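Glucose-6-phosphate isomerase (Thermus thermophilus, PDB 1ZZG) probably catalyses the reversible isomerization of glucose 6-phosphate to fructose 6-phosphate, a shared step of glycolysis and gluconeogenesis. Local coordinates at residues Val70-Gly75 and Thr118-Val123. Residues are numbered along the deposited sequence; the frame is centred on the assembly and turned at random.
Sequences VLIGIG and TLVNAV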
ATOM      1  N   VAL A  70     -15.152  -6.842 -12.541  1.00 24.96           N
ATOM      2  CA  VAL A  70     -15.109  -7.048 -11.094  1.00 24.96           C
ATOM      3  C   VAL A  70     -14.371  -8.347 -10.780  1.00 25.79           C
ATOM      4  O   VAL A  70     -14.885  -9.441 -11.026  1.00 25.21           O
ATOM      5  CB  VAL A  70     -16.540  -7.121 -10.482  1.00 25.51           C
ATOM      6  CG1 VAL A  70     -16.458  -7.452  -8.993  1.00 22.14           C
ATOM      7  CG2 VAL A  70     -17.275  -5.792 -10.697  1.00 25.32           C
ATOM      8  N   LEU A  71     -13.160  -8.230 -10.243  1.00 25.63           N
ATOM      9  CA  LEU A  71     -12.390  -9.418  -9.907  1.00 24.08           C
ATOM     10  C   LEU A  71     -12.607  -9.781  -8.446  1.00 23.76           C
ATOM     11  O   LEU A  71     -12.184  -9.055  -7.549  1.00 24.85           O
ATOM     12  CB  LEU A  71     -10.896  -9.189 -10.173  1.00 24.14           C
ATOM     13  CG  LEU A  71      -9.998 -10.430 -10.316  1.00 24.22           C
ATOM     14  CD1 LEU A  71      -8.592  -9.972 -10.715  1.00 25.45           C
ATOM     15  CD2 LEU A  71      -9.962 -11.237  -9.013  1.00 22.59           C
ATOM     16  N   ILE A  72     -13.287 -10.895  -8.206  1.00 23.89           N
ATOM     17  CA  ILE A  72     -13.528 -11.346  -6.843  1.00 22.05           C
ATOM     18  C   ILE A  72     -12.429 -12.353  -6.531  1.00 23.41           C
ATOM     19  O   ILE A  72     -12.463 -13.498  -6.995  1.00 24.04           O
ATOM     20  CB  ILE A  72     -14.915 -12.022  -6.687  1.00 22.13           C
ATOM     21  CG1 ILE A  72     -16.017 -11.089  -7.207  1.00 19.54           C
ATOM     22  CG2 ILE A  72     -15.153 -12.362  -5.215  1.00 20.37           C
ATOM     23  CD1 ILE A  72     -17.451 -11.586  -6.981  1.00 21.44           C
ATOM     24  N   GLY A  73     -11.438 -11.912  -5.763  1.00 21.49           N
ATOM     25  CA  GLY A  73     -10.328 -12.784  -5.429  1.00 21.22           C
ATOM     26  C   GLY A  73      -9.455 -12.121  -4.390  1.00 20.83           C
ATOM     27  O   GLY A  73      -9.507 -10.900  -4.206  1.00 21.43           O
ATOM     28  N   ILE A  74      -8.625 -12.912  -3.726  1.00 21.45           N
ATOM     29  CA  ILE A  74      -7.793 -12.357  -2.679  1.00 21.65           C
ATOM     30  C   ILE A  74      -6.400 -12.985  -2.659  1.00 23.46           C
ATOM     31  O   ILE A  74      -6.204 -14.100  -3.136  1.00 22.84           O
ATOM     32  CB  ILE A  74      -8.518 -12.545  -1.325  1.00 22.15           C
ATOM     33  CG1 ILE A  74      -7.946 -11.599  -0.271  1.00 20.81           C
ATOM     34  CG2 ILE A  74      -8.421 -13.995  -0.875  1.00 22.26           C
ATOM     35  CD1 ILE A  74      -8.811 -11.533   0.972  1.00 21.83           C
ATOM     36  N   GLY A  75      -5.430 -12.253  -2.120  1.00 23.87           N
ATOM     37  CA  GLY A  75      -4.076 -12.767  -2.065  1.00 23.23           C
ATOM     38  C   GLY A  75      -3.492 -13.048  -3.440  1.00 24.57           C
ATOM     39  O   GLY A  75      -3.383 -12.153  -4.275  1.00 23.90           O
ATOM     40  N   THR A 118     -21.164  -5.069 -16.788  1.00 30.90           N
ATOM     41  CA  THR A 118     -20.260  -5.668 -15.818  1.00 29.78           C
ATOM     42  C   THR A 118     -19.939  -7.144 -16.041  1.00 30.45           C
ATOM     43  O   THR A 118     -20.830  -7.955 -16.291  1.00 29.12           O
ATOM     44  CB  THR A 118     -20.835  -5.524 -14.386  1.00 31.10           C
ATOM     45  OG1 THR A 118     -21.098  -4.142 -14.109  1.00 29.25           O
ATOM     46  CG2 THR A 118     -19.858  -6.073 -13.356  1.00 29.10           C
ATOM     47  N   LEU A 119     -18.653  -7.478 -15.960  1.00 27.76           N
ATOM     48  CA  LEU A 119     -18.214  -8.863 -16.076  1.00 26.61           C
ATOM     49  C   LEU A 119     -17.609  -9.217 -14.724  1.00 25.70           C
ATOM     50  O   LEU A 119     -16.771  -8.478 -14.202  1.00 23.93           O
ATOM     51  CB  LEU A 119     -17.149  -9.034 -17.164  1.00 26.59           C
ATOM     52  CG  LEU A 119     -16.570 -10.454 -17.212  1.00 24.56           C
ATOM     53  CD1 LEU A 119     -17.678 -11.456 -17.542  1.00 26.47           C
ATOM     54  CD2 LEU A 119     -15.464 -10.531 -18.245  1.00 24.84           C
ATOM     55  N   VAL A 120     -18.043 -10.332 -14.151  1.00 24.82           N
ATOM     56  CA  VAL A 120     -17.532 -10.762 -12.861  1.00 24.41           C
ATOM     57  C   VAL A 120     -16.600 -11.955 -13.060  1.00 24.90           C
ATOM     58  O   VAL A 120     -16.946 -12.917 -13.744  1.00 24.44           O
ATOM     59  CB  VAL A 120     -18.684 -11.153 -11.913  1.00 23.37           C
ATOM     60  CG1 VAL A 120     -18.133 -11.551 -10.549  1.00 23.11           C
ATOM     61  CG2 VAL A 120     -19.651  -9.982 -11.772  1.00 25.68           C
ATOM     62  N   ASN A 121     -15.414 -11.877 -12.466  1.00 24.18           N
ATOM     63  CA  ASN A 121     -14.418 -12.936 -12.579  1.00 24.25           C
ATOM     64  C   ASN A 121     -14.090 -13.472 -11.191  1.00 24.44           C
ATOM     65  O   ASN A 121     -13.423 -12.794 -10.403  1.00 24.98           O
ATOM     66  CB  ASN A 121     -13.149 -12.374 -13.240  1.00 25.34           C
ATOM     67  CG  ASN A 121     -12.040 -13.409 -13.399  1.00 24.27           C
ATOM     68  OD1 ASN A 121     -10.877 -13.047 -13.575  1.00 24.25           O
ATOM     69  ND2 ASN A 121     -12.394 -14.696 -13.352  1.00 21.66           N
ATOM     70  N   ALA A 122     -14.577 -14.672 -10.883  1.00 23.55           N
ATOM     71  CA  ALA A 122     -14.313 -15.294  -9.591  1.00 22.95           C
ATOM     72  C   ALA A 122     -13.011 -16.075  -9.709  1.00 23.76           C
ATOM     73  O   ALA A 122     -12.926 -17.052 -10.457  1.00 23.22           O
ATOM     74  CB  ALA A 122     -15.446 -16.221  -9.213  1.00 24.44           C
ATOM     75  N   VAL A 123     -12.004 -15.647  -8.955  1.00 23.08           N
ATOM     76  CA  VAL A 123     -10.690 -16.271  -9.004  1.00 22.39           C
ATOM     77  C   VAL A 123     -10.262 -16.894  -7.683  1.00 22.20           C
ATOM     78  O   VAL A 123     -10.205 -16.216  -6.654  1.00 21.62           O
ATOM     79  CB  VAL A 123      -9.616 -15.240  -9.411  1.00 23.11           C
ATOM     80  CG1 VAL A 123      -8.315 -15.959  -9.756  1.00 23.06           C
ATOM     81  CG2 VAL A 123     -10.112 -14.398 -10.589  1.00 22.87           C
TER
HETATM   82  O   HOH W   1      -9.387 -15.954  -4.129  1.00 21.80           O
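L71 and V123 meet on one face of two neighbouring parallel strands, and the shape of the fit follows from L71's extended side chain. With CG anti to the backbone N (chi1 -161°), L71 brings CD2 to 3.5 Å from V123 CG2, its branch lying obliquely across the valine. An alanine here would probably leave V123 CG2 without its apolar mate and open a gap beside it. On the opposite face V120 CG1 fills the corner between I72 CD1 (3.6 Å) and V70 O (3.9 Å), while V70 CG2 meets T118 CG2 methyl to methyl at 3.7 Å. I72 CG1 stands beside its own backbone N (chi1 -54°), which sends CD1 back to V120; the same side chain touches T132 and F139 of helix 130-147. Four backbone bonds fix this register. V70 donates through N to L119 O (2.8 Å) and accepts N121 N at its O; I72 likewise donates to N121 O and accepts V123 N, the last bond nearly straight at 174°. Beyond G73, still 5.0 Å from V123 (CA to CA), a water links the segments, donating to V123 O (2.7 Å) and accepting from I74 N. Strands 68-72 and 118-124 are adjacent inner strands of a five-stranded parallel sheet, 118-124 in the middle, as expected of an SIS domain. L71 turns its backbone bonds to strand 94-98 and V120 to H154. The L71/V123 face is mixed: bonds from N121 ND2 to V156 O and T158 OG1 probably fix the amide's rotation, letting a polar group sit within the buried sheet.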